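Local coordinates for protein crustacyanin-C1 subunit (PDB 1I4U) that binds the carotenoid astaxanthin as a lipocalin subunit of crustacyanin, the complex that gives the lobster carapace its blue colour, at residues Y112-S120 with D131-L142; L47-E55 with T167-Q178. All blocks are in the same frame, centred on the assembly; numbering follows the deposited sequence.

How the interactions relate
Followed from the N terminus, the chain first reaches 47-55, where it turns a corner into strand 52-58 of the lipocalin barrel. It then winds through the meander of strands to 112-120, and a short connection brings it back along 131-142: interaction 1 closes this hairpin loop. Only after helix 144-156 and strand 164-166 does the C-terminal tail 167-178 return to 47-55, so interaction 2 closes a loop of over a hundred residues, with interaction 1 nested inside. Their centres lie about 14 Å apart, and they touch where F136 packs on N54 and A140 meets Q169, G170 and Y175. Interaction 1 pairs two neighbouring barrel strands; interaction 2 ties the tail to the corner before another.

Interaction 1 of 2, residues Y112-S120 with D131-L142; sequences YSNYACLYS and DFSFIFSRSANL
R138, in the loop after strand 131-137, reaches back to the loop 112-114, beyond the antiparallel hairpin of 115-120 and 131-137 in the lipocalin barrel. Its CB lies near S113 O, and CG comes closer to the same oxygen, at 3.3 Å. A bend at chi2 (-59°) then lets NE donate to Y112 O at 2.8 Å, and NH2 adds a second bond to that atom, both in the guanidinium plane. NH2 also donates to A32 O and NH1 to V34 O, so three backbone carbonyls accept from the guanidinium. A lysine in its place, with a single amine, would probably leave at least one of these carbonyls without its donor and the loop 112-114 less firmly held.

Along the ladder, F136 N donates almost straight to A116 O at 2.8 Å, and L118 N to F134 O. On the face carrying A116 and F136, L118 sets CD1 over the centre of the F136 ring, 3.4 Å from the centroid, a CH-pi contact. On the other face Y119 swings its ring beside its own carbonyl carbon, opposite the backbone N (chi1 -176°), which carries OH to D131 OD2, 2.7 Å away. The bond meets the anti side of a carboxylate whose OD1 pairs with R163. Both partners would be expected to favour a charged D131, so the hairpin has a polar or charged tie near each end, R138 and D131, with the apolar L118-F136 contact between.

Interaction 2 of 2, residues L47-E55 with T167-Q178; sequences LIEKCVRNE and TVQGSSCPYDTQ
C51 N donates to V168 O at 2.8 Å, the shortest polar bond between the C-terminal tail and the corner at K50 and C51 that leads into strand 52-58 of the lipocalin barrel. Beside this bond K50 and V168 run side by side, pointing the same way, CB to CB 3.9 Å. Just beyond, the C51-C173 disulfide (SG-SG 2.0 Å, chi3 -80°) makes the link covalent. E49 and K50 form a classic beta bulge opposite I70, and the corner presents the carbonyls of C51 and V52 to two glutamines. Q178 NE2, from the short helix 175-178, donates to C51 O at 3.0 Å and also bonds T68 OG1. Q178 OE1, 3.4 Å from C51 CB, is buried without a polar partner. Q169, bent at chi2 (-72°), brings NE2 to V52 O at 2.9 Å; Q37 O is its second acceptor.

Y175 fixes the other end of that amide: its OH donates to Q169 OE1 and accepts from G170 N. The ring takes C173 CB over one face, near the rim, and meets Y36 edge-to-face. Two waters extend the seam from E49 O, one to T167 OG1, the other accepting from V168 N at 2.9 Å.

Interaction 1 of 2, residues Y112-S120 with D131-L142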
loop_
_atom_site.group_PDB
_atom_site.type_symbol
_atom_site.label_atom_id
_atom_site.label_comp_id
_atom_site.label_asym_id
_atom_site.label_seq_id
_atom_site.Cartn_x
_atom_site.Cartn_y
_atom_site.Cartn_z
ATOM N N TYR A 112 15.440 21.035 3.535
ATOM C CA TYR A 112 15.693 20.445 4.829
ATOM C C TYR A 112 15.348 21.355 6.016
ATOM O O TYR A 112 14.899 20.813 7.025
ATOM C CB TYR A 112 17.142 19.941 5.047
ATOM C CG TYR A 112 17.427 18.875 4.005
ATOM C CD1 TYR A 112 16.984 17.594 4.212
ATOM C CD2 TYR A 112 18.091 19.163 2.844
ATOM C CE1 TYR A 112 17.219 16.621 3.277
ATOM C CE2 TYR A 112 18.337 18.184 1.872
ATOM C CZ TYR A 112 17.890 16.896 2.103
ATOM O OH TYR A 112 18.088 15.858 1.204
ATOM N N SER A 113 15.585 22.644 5.904
ATOM C CA SER A 113 15.366 23.572 7.011
ATOM C C SER A 113 14.051 24.315 6.965
ATOM O O SER A 113 13.717 24.915 8.014
ATOM C CB SER A 113 16.528 24.545 7.078
ATOM O OG SER A 113 16.653 25.239 5.930
ATOM N N ASN A 114 13.298 24.340 5.867
ATOM C CA ASN A 114 12.041 25.066 5.822
ATOM C C ASN A 114 10.891 24.193 5.319
ATOM O O ASN A 114 9.808 24.190 5.914
ATOM C CB ASN A 114 12.144 26.303 4.935
ATOM C CG ASN A 114 13.147 27.271 5.525
ATOM O OD1 ASN A 114 12.783 28.022 6.446
ATOM N ND2 ASN A 114 14.358 27.214 5.055
ATOM N N TYR A 115 11.106 23.494 4.189
ATOM C CA TYR A 115 9.992 22.828 3.529
ATOM C C TYR A 115 10.402 21.517 2.919
ATOM O O TYR A 115 11.565 21.318 2.601
ATOM C CB TYR A 115 9.435 23.791 2.434
ATOM C CG TYR A 115 10.322 23.905 1.238
ATOM C CD1 TYR A 115 11.412 24.771 1.256
ATOM C CD2 TYR A 115 10.114 23.140 0.100
ATOM C CE1 TYR A 115 12.243 24.893 0.174
ATOM C CE2 TYR A 115 10.954 23.256 -0.977
ATOM C CZ TYR A 115 12.012 24.123 -0.937
ATOM O OH TYR A 115 12.899 24.276 -1.994
ATOM N N ALA A 116 9.377 20.711 2.610
ATOM C CA ALA A 116 9.510 19.530 1.794
ATOM C C ALA A 116 8.225 19.328 0.985
ATOM O O ALA A 116 7.110 19.611 1.458
ATOM C CB ALA A 116 9.821 18.283 2.593
ATOM N N CYS A 117 8.400 18.885 -0.264
ATOM C CA CYS A 117 7.316 18.620 -1.182
ATOM C C CYS A 117 7.345 17.103 -1.451
ATOM O O CYS A 117 8.320 16.620 -2.022
ATOM C CB CYS A 117 7.489 19.399 -2.477
ATOM S SG CYS A 117 8.127 21.102 -2.325
ATOM N N LEU A 118 6.291 16.412 -1.018
ATOM C CA LEU A 118 6.267 14.937 -1.058
ATOM C C LEU A 118 5.215 14.419 -2.003
ATOM O O LEU A 118 4.140 15.030 -2.157
ATOM C CB LEU A 118 5.979 14.401 0.334
ATOM C CG LEU A 118 6.846 14.992 1.468
ATOM C CD1 LEU A 118 6.406 14.342 2.794
ATOM C CD2 LEU A 118 8.305 14.871 1.148
ATOM N N TYR A 119 5.498 13.276 -2.617
ATOM C CA TYR A 119 4.628 12.734 -3.647
ATOM C C TYR A 119 4.576 11.211 -3.606
ATOM O O TYR A 119 5.620 10.558 -3.479
ATOM C CB TYR A 119 5.161 13.186 -5.009
ATOM C CG TYR A 119 4.310 12.774 -6.197
ATOM C CD1 TYR A 119 3.038 13.285 -6.342
ATOM C CD2 TYR A 119 4.751 11.874 -7.154
ATOM C CE1 TYR A 119 2.192 12.953 -7.389
ATOM C CE2 TYR A 119 3.930 11.538 -8.220
ATOM C CZ TYR A 119 2.660 12.074 -8.333
ATOM O OH TYR A 119 1.875 11.714 -9.409
ATOM N N SER A 120 3.394 10.638 -3.756
ATOM C CA SER A 120 3.177 9.214 -3.872
ATOM C C SER A 120 2.209 8.961 -5.031
ATOM O O SER A 120 1.263 9.734 -5.189
ATOM C CB SER A 120 2.550 8.665 -2.599
ATOM O OG SER A 120 2.458 7.269 -2.620
ATOM N N ASP A 131 -2.730 9.745 -7.100
ATOM C CA ASP A 131 -1.558 10.328 -6.434
ATOM C C ASP A 131 -1.993 11.201 -5.262
ATOM O O ASP A 131 -3.129 11.596 -5.080
ATOM C CB ASP A 131 -0.690 11.068 -7.397
ATOM C CG ASP A 131 -1.321 12.197 -8.168
ATOM O OD1 ASP A 131 -2.339 12.706 -7.694
ATOM O OD2 ASP A 131 -0.759 12.469 -9.235
ATOM N N PHE A 132 -0.996 11.353 -4.412
ATOM C CA PHE A 132 -1.140 11.903 -3.074
ATOM C C PHE A 132 0.079 12.808 -2.853
ATOM O O PHE A 132 1.201 12.323 -2.904
ATOM C CB PHE A 132 -1.240 10.810 -1.977
ATOM C CG PHE A 132 -2.416 9.889 -2.298
ATOM C CD1 PHE A 132 -3.705 10.302 -2.076
ATOM C CD2 PHE A 132 -2.223 8.672 -2.885
ATOM C CE1 PHE A 132 -4.777 9.493 -2.462
ATOM C CE2 PHE A 132 -3.261 7.827 -3.266
ATOM C CZ PHE A 132 -4.554 8.282 -3.071
ATOM N N SER A 133 -0.166 14.091 -2.637
ATOM C CA SER A 133 0.864 15.079 -2.515
ATOM C C SER A 133 0.711 15.797 -1.166
ATOM O O SER A 133 -0.378 15.921 -0.614
ATOM C CB SER A 133 0.823 16.074 -3.663
ATOM O OG SER A 133 0.984 15.440 -4.912
ATOM N N PHE A 134 1.857 16.256 -0.691
ATOM C CA PHE A 134 1.978 16.878 0.629
ATOM C C PHE A 134 2.983 18.007 0.580
ATOM O O PHE A 134 3.989 17.884 -0.070
ATOM C CB PHE A 134 2.445 15.892 1.685
ATOM C CG PHE A 134 1.734 14.552 1.731
ATOM C CD1 PHE A 134 2.058 13.565 0.824
ATOM C CD2 PHE A 134 0.734 14.301 2.662
ATOM C CE1 PHE A 134 1.398 12.358 0.859
ATOM C CE2 PHE A 134 0.097 13.068 2.701
ATOM C CZ PHE A 134 0.424 12.110 1.784
ATOM N N ILE A 135 2.697 19.059 1.344
ATOM C CA ILE A 135 3.639 20.128 1.619
ATOM C C ILE A 135 3.924 20.053 3.107
ATOM O O ILE A 135 2.973 20.156 3.909
ATOM C CB ILE A 135 3.123 21.509 1.187
ATOM C CG1 ILE A 135 2.872 21.549 -0.328
ATOM C CG2 ILE A 135 4.044 22.657 1.559
ATOM C CD1 ILE A 135 2.086 22.778 -0.794
ATOM N N PHE A 136 5.177 19.846 3.452
ATOM C CA PHE A 136 5.644 19.838 4.834
ATOM C C PHE A 136 6.452 21.120 5.167
ATOM O O PHE A 136 7.117 21.666 4.281
ATOM C CB PHE A 136 6.568 18.664 5.057
ATOM C CG PHE A 136 6.031 17.285 5.313
ATOM C CD1 PHE A 136 4.697 16.941 5.098
ATOM C CD2 PHE A 136 6.897 16.282 5.798
ATOM C CE1 PHE A 136 4.203 15.684 5.400
ATOM C CE2 PHE A 136 6.410 15.009 6.125
ATOM C CZ PHE A 136 5.079 14.728 5.904
ATOM N N SER A 137 6.335 21.546 6.406
ATOM C CA SER A 137 7.023 22.713 6.926
ATOM C C SER A 137 7.752 22.368 8.213
ATOM O O SER A 137 7.307 21.534 8.979
ATOM C CB SER A 137 6.030 23.832 7.174
ATOM O OG SER A 137 6.695 24.994 7.688
ATOM N N ARG A 138 8.853 23.080 8.471
ATOM C CA ARG A 138 9.474 22.949 9.789
ATOM C C ARG A 138 8.768 23.728 10.888
ATOM O O ARG A 138 9.149 23.570 12.068
ATOM C CB ARG A 138 10.952 23.337 9.710
ATOM C CG ARG A 138 11.836 22.383 8.947
ATOM C CD ARG A 138 11.833 20.985 9.523
ATOM N NE ARG A 138 12.951 20.213 8.991
ATOM C CZ ARG A 138 13.306 19.023 9.472
ATOM N NH1 ARG A 138 12.665 18.456 10.468
ATOM N NH2 ARG A 138 14.345 18.395 8.935
ATOM N N SER A 139 7.772 24.489 10.559
ATOM C CA SER A 139 6.966 25.262 11.493
ATOM C C SER A 139 5.499 25.102 11.206
ATOM O O SER A 139 5.058 24.530 10.199
ATOM C CB SER A 139 7.417 26.723 11.421
ATOM O OG SER A 139 7.584 27.203 10.143
ATOM N N ALA A 140 4.665 25.631 12.097
ATOM C CA ALA A 140 3.234 25.521 11.910
ATOM C C ALA A 140 2.775 26.268 10.677
ATOM O O ALA A 140 1.820 25.850 10.035
ATOM C CB ALA A 140 2.468 26.013 13.124
ATOM N N ASN A 141 3.467 27.361 10.363
ATOM C CA ASN A 141 3.200 28.177 9.196
ATOM C C ASN A 141 4.209 27.891 8.110
ATOM O O ASN A 141 5.278 27.318 8.384
ATOM C CB ASN A 141 3.248 29.656 9.613
ATOM C CG ASN A 141 2.180 30.011 10.641
ATOM O OD1 ASN A 141 1.005 29.949 10.303
ATOM N ND2 ASN A 141 2.560 30.391 11.844
ATOM N N LEU A 142 3.930 28.280 6.874
ATOM C CA LEU A 142 4.918 28.212 5.816
ATOM C C LEU A 142 4.728 29.409 4.898
ATOM O O LEU A 142 3.628 29.581 4.372
ATOM C CB LEU A 142 4.783 26.912 5.022
ATOM C CG LEU A 142 5.895 26.670 3.994
ATOM C CD1 LEU A 142 7.219 26.558 4.674
ATOM C CD2 LEU A 142 5.556 25.405 3.198
#

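Interaction 2 of 2, residues L47-E55 with T167-Q178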
loop_
_atom_site.group_PDB
_atom_site.type_symbol
_atom_site.label_atom_id
_atom_site.label_comp_id
_atom_site.label_asym_id
_atom_site.label_seq_id
_atom_site.Cartn_x
_atom_site.Cartn_y
_atom_site.Cartn_z
ATOM N N LEU A 47 -5.371 9.272 8.635
ATOM C CA LEU A 47 -6.294 9.250 9.769
ATOM C C LEU A 47 -6.216 10.437 10.698
ATOM O O LEU A 47 -7.074 10.658 11.515
ATOM C CB LEU A 47 -6.073 7.961 10.605
ATOM C CG LEU A 47 -6.209 6.634 9.861
ATOM C CD1 LEU A 47 -5.958 5.474 10.823
ATOM C CD2 LEU A 47 -7.561 6.581 9.158
ATOM N N ILE A 48 -5.204 11.281 10.591
ATOM C CA ILE A 48 -5.007 12.456 11.349
ATOM C C ILE A 48 -5.453 13.669 10.548
ATOM O O ILE A 48 -4.905 13.998 9.517
ATOM C CB ILE A 48 -3.536 12.621 11.818
ATOM C CG1 ILE A 48 -2.951 11.318 12.373
ATOM C CG2 ILE A 48 -3.411 13.742 12.828
ATOM C CD1 ILE A 48 -1.479 11.399 12.705
ATOM N N GLU A 49 -6.481 14.334 11.044
ATOM C CA GLU A 49 -7.092 15.443 10.320
ATOM C C GLU A 49 -6.392 16.779 10.561
ATOM O O GLU A 49 -6.159 17.555 9.620
ATOM C CB GLU A 49 -8.557 15.588 10.722
ATOM C CG GLU A 49 -9.250 16.684 9.939
ATOM C CD GLU A 49 -10.717 16.908 10.247
ATOM O OE1 GLU A 49 -11.173 16.498 11.356
ATOM O OE2 GLU A 49 -11.438 17.554 9.448
ATOM N N LYS A 50 -6.142 17.083 11.825
ATOM C CA LYS A 50 -5.667 18.378 12.224
ATOM C C LYS A 50 -4.364 18.271 13.016
ATOM O O LYS A 50 -4.079 17.238 13.664
ATOM C CB LYS A 50 -6.690 19.123 13.085
ATOM C CG LYS A 50 -8.050 19.291 12.474
ATOM C CD LYS A 50 -8.997 19.941 13.466
ATOM C CE LYS A 50 -10.348 20.216 12.843
ATOM N NZ LYS A 50 -11.314 20.690 13.890
ATOM N N CYS A 51 -3.558 19.319 12.996
ATOM C CA CYS A 51 -2.383 19.487 13.859
ATOM C C CYS A 51 -1.332 18.438 13.573
ATOM O O CYS A 51 -0.570 18.055 14.450
ATOM C CB CYS A 51 -2.786 19.467 15.347
ATOM S SG CYS A 51 -3.989 20.756 15.758
ATOM N N VAL A 52 -1.283 17.983 12.327
ATOM C CA VAL A 52 -0.464 16.836 11.923
ATOM C C VAL A 52 1.011 17.147 12.080
ATOM O O VAL A 52 1.535 18.057 11.411
ATOM C CB VAL A 52 -0.783 16.454 10.482
ATOM C CG1 VAL A 52 0.089 15.293 10.059
ATOM C CG2 VAL A 52 -2.279 16.138 10.294
ATOM N N ARG A 53 1.656 16.408 12.964
ATOM C CA ARG A 53 3.011 16.618 13.409
ATOM C C ARG A 53 3.754 15.286 13.255
ATOM O O ARG A 53 3.387 14.317 13.888
ATOM C CB ARG A 53 3.033 17.058 14.855
ATOM C CG ARG A 53 4.365 17.333 15.479
ATOM C CD ARG A 53 4.247 17.577 16.982
ATOM N NE ARG A 53 5.463 17.983 17.653
ATOM C CZ ARG A 53 6.433 17.197 18.078
ATOM N NH1 ARG A 53 6.330 15.881 17.881
ATOM N NH2 ARG A 53 7.487 17.730 18.688
ATOM N N ASN A 54 4.767 15.279 12.411
ATOM C CA ASN A 54 5.497 14.046 12.072
ATOM C C ASN A 54 6.924 14.180 12.598
ATOM O O ASN A 54 7.686 15.000 12.150
ATOM C CB ASN A 54 5.481 13.794 10.582
ATOM C CG ASN A 54 4.109 13.784 9.966
ATOM O OD1 ASN A 54 3.294 12.988 10.408
ATOM N ND2 ASN A 54 3.837 14.682 9.006
ATOM N N GLU A 55 7.222 13.340 13.596
ATOM C CA GLU A 55 8.526 13.353 14.259
ATOM C C GLU A 55 9.325 12.160 13.717
ATOM O O GLU A 55 8.907 11.024 13.871
ATOM C CB GLU A 55 8.362 13.312 15.781
ATOM C CG GLU A 55 9.676 13.455 16.496
ATOM C CD GLU A 55 9.468 13.578 17.993
ATOM O OE1 GLU A 55 8.371 13.847 18.502
ATOM O OE2 GLU A 55 10.473 13.327 18.656
ATOM N N THR A 167 -3.994 22.267 6.087
ATOM C CA THR A 167 -4.237 21.511 7.322
ATOM C C THR A 167 -4.221 22.465 8.485
ATOM O O THR A 167 -3.398 23.383 8.590
ATOM C CB THR A 167 -3.092 20.493 7.484
ATOM O OG1 THR A 167 -3.202 19.716 6.310
ATOM C CG2 THR A 167 -3.182 19.688 8.787
ATOM N N VAL A 168 -5.121 22.270 9.410
ATOM C CA VAL A 168 -5.119 23.075 10.639
ATOM C C VAL A 168 -3.808 22.894 11.393
ATOM O O VAL A 168 -3.416 21.783 11.703
ATOM C CB VAL A 168 -6.303 22.697 11.522
ATOM C CG1 VAL A 168 -6.216 23.433 12.854
ATOM C CG2 VAL A 168 -7.626 22.942 10.808
ATOM N N GLN A 169 -3.157 24.010 11.691
ATOM C CA GLN A 169 -1.943 24.058 12.482
ATOM C C GLN A 169 -1.963 25.331 13.321
ATOM O O GLN A 169 -2.806 26.221 13.125
ATOM C CB GLN A 169 -0.702 24.057 11.586
ATOM C CG GLN A 169 -0.534 22.830 10.707
ATOM C CD GLN A 169 -0.144 21.583 11.443
ATOM O OE1 GLN A 169 -0.002 21.514 12.666
ATOM N NE2 GLN A 169 0.078 20.508 10.676
ATOM N N GLY A 170 -1.032 25.425 14.256
ATOM C CA GLY A 170 -0.714 26.598 15.045
ATOM C C GLY A 170 -1.141 26.561 16.445
ATOM O O GLY A 170 -1.225 25.490 17.071
ATOM N N SER A 171 -1.428 27.726 16.999
ATOM C CA SER A 171 -1.491 27.881 18.464
ATOM C C SER A 171 -2.681 27.139 19.057
ATOM O O SER A 171 -2.688 26.865 20.268
ATOM C CB SER A 171 -1.382 29.361 18.817
ATOM O OG SER A 171 -2.549 30.010 18.322
ATOM N N SER A 172 -3.699 26.756 18.291
ATOM C CA SER A 172 -4.803 25.949 18.745
ATOM C C SER A 172 -4.473 24.463 18.885
ATOM O O SER A 172 -5.278 23.687 19.402
ATOM C CB SER A 172 -6.032 26.027 17.829
ATOM O OG SER A 172 -5.893 25.313 16.604
ATOM N N CYS A 173 -3.324 24.050 18.411
ATOM C CA CYS A 173 -2.918 22.645 18.431
ATOM C C CYS A 173 -2.177 22.305 19.713
ATOM O O CYS A 173 -1.272 23.057 20.106
ATOM C CB CYS A 173 -1.983 22.358 17.268
ATOM S SG CYS A 173 -2.806 22.427 15.670
ATOM N N PRO A 174 -2.510 21.187 20.343
ATOM C CA PRO A 174 -1.849 20.780 21.592
ATOM C C PRO A 174 -0.559 20.015 21.320
ATOM O O PRO A 174 -0.384 18.852 21.724
ATOM C CB PRO A 174 -2.897 19.909 22.272
ATOM C CG PRO A 174 -3.526 19.201 21.104
ATOM C CD PRO A 174 -3.585 20.239 20.013
ATOM N N TYR A 175 0.399 20.671 20.688
ATOM C CA TYR A 175 1.615 19.991 20.260
ATOM C C TYR A 175 2.401 19.394 21.424
ATOM O O TYR A 175 2.962 18.315 21.282
ATOM C CB TYR A 175 2.462 20.972 19.477
ATOM C CG TYR A 175 1.950 21.491 18.175
ATOM C CD1 TYR A 175 1.474 20.691 17.144
ATOM C CD2 TYR A 175 1.995 22.835 17.903
ATOM C CE1 TYR A 175 1.026 21.212 15.936
ATOM C CE2 TYR A 175 1.586 23.387 16.718
ATOM C CZ TYR A 175 1.089 22.565 15.735
ATOM O OH TYR A 175 0.714 23.165 14.558
ATOM N N ASP A 176 2.455 20.103 22.550
ATOM C CA ASP A 176 3.240 19.601 23.666
ATOM C C ASP A 176 2.605 18.354 24.242
ATOM O O ASP A 176 3.311 17.548 24.844
ATOM C CB ASP A 176 3.429 20.698 24.707
ATOM C CG ASP A 176 4.534 21.661 24.423
ATOM O OD1 ASP A 176 5.284 21.472 23.451
ATOM O OD2 ASP A 176 4.621 22.655 25.217
ATOM N N THR A 177 1.283 18.202 24.135
ATOM C CA THR A 177 0.625 16.978 24.524
ATOM C C THR A 177 0.882 15.897 23.486
ATOM O O THR A 177 1.183 14.739 23.811
ATOM C CB THR A 177 -0.878 17.232 24.718
ATOM O OG1 THR A 177 -1.062 18.250 25.709
ATOM C CG2 THR A 177 -1.572 15.999 25.232
ATOM N N GLN A 178 0.724 16.255 22.209
ATOM C CA GLN A 178 0.981 15.294 21.130
ATOM C C GLN A 178 2.339 14.652 21.225
ATOM O O GLN A 178 2.480 13.464 21.009
ATOM C CB GLN A 178 0.878 16.021 19.776
ATOM C CG GLN A 178 -0.516 16.455 19.428
ATOM C CD GLN A 178 -0.653 17.361 18.211
ATOM O OE1 GLN A 178 -1.442 18.309 18.216
ATOM N NE2 GLN A 178 0.107 17.034 17.173
HETATM O O HOH W 1 -5.604 18.154 6.669
HETATM O O HOH W 2 -6.935 20.066 8.901
#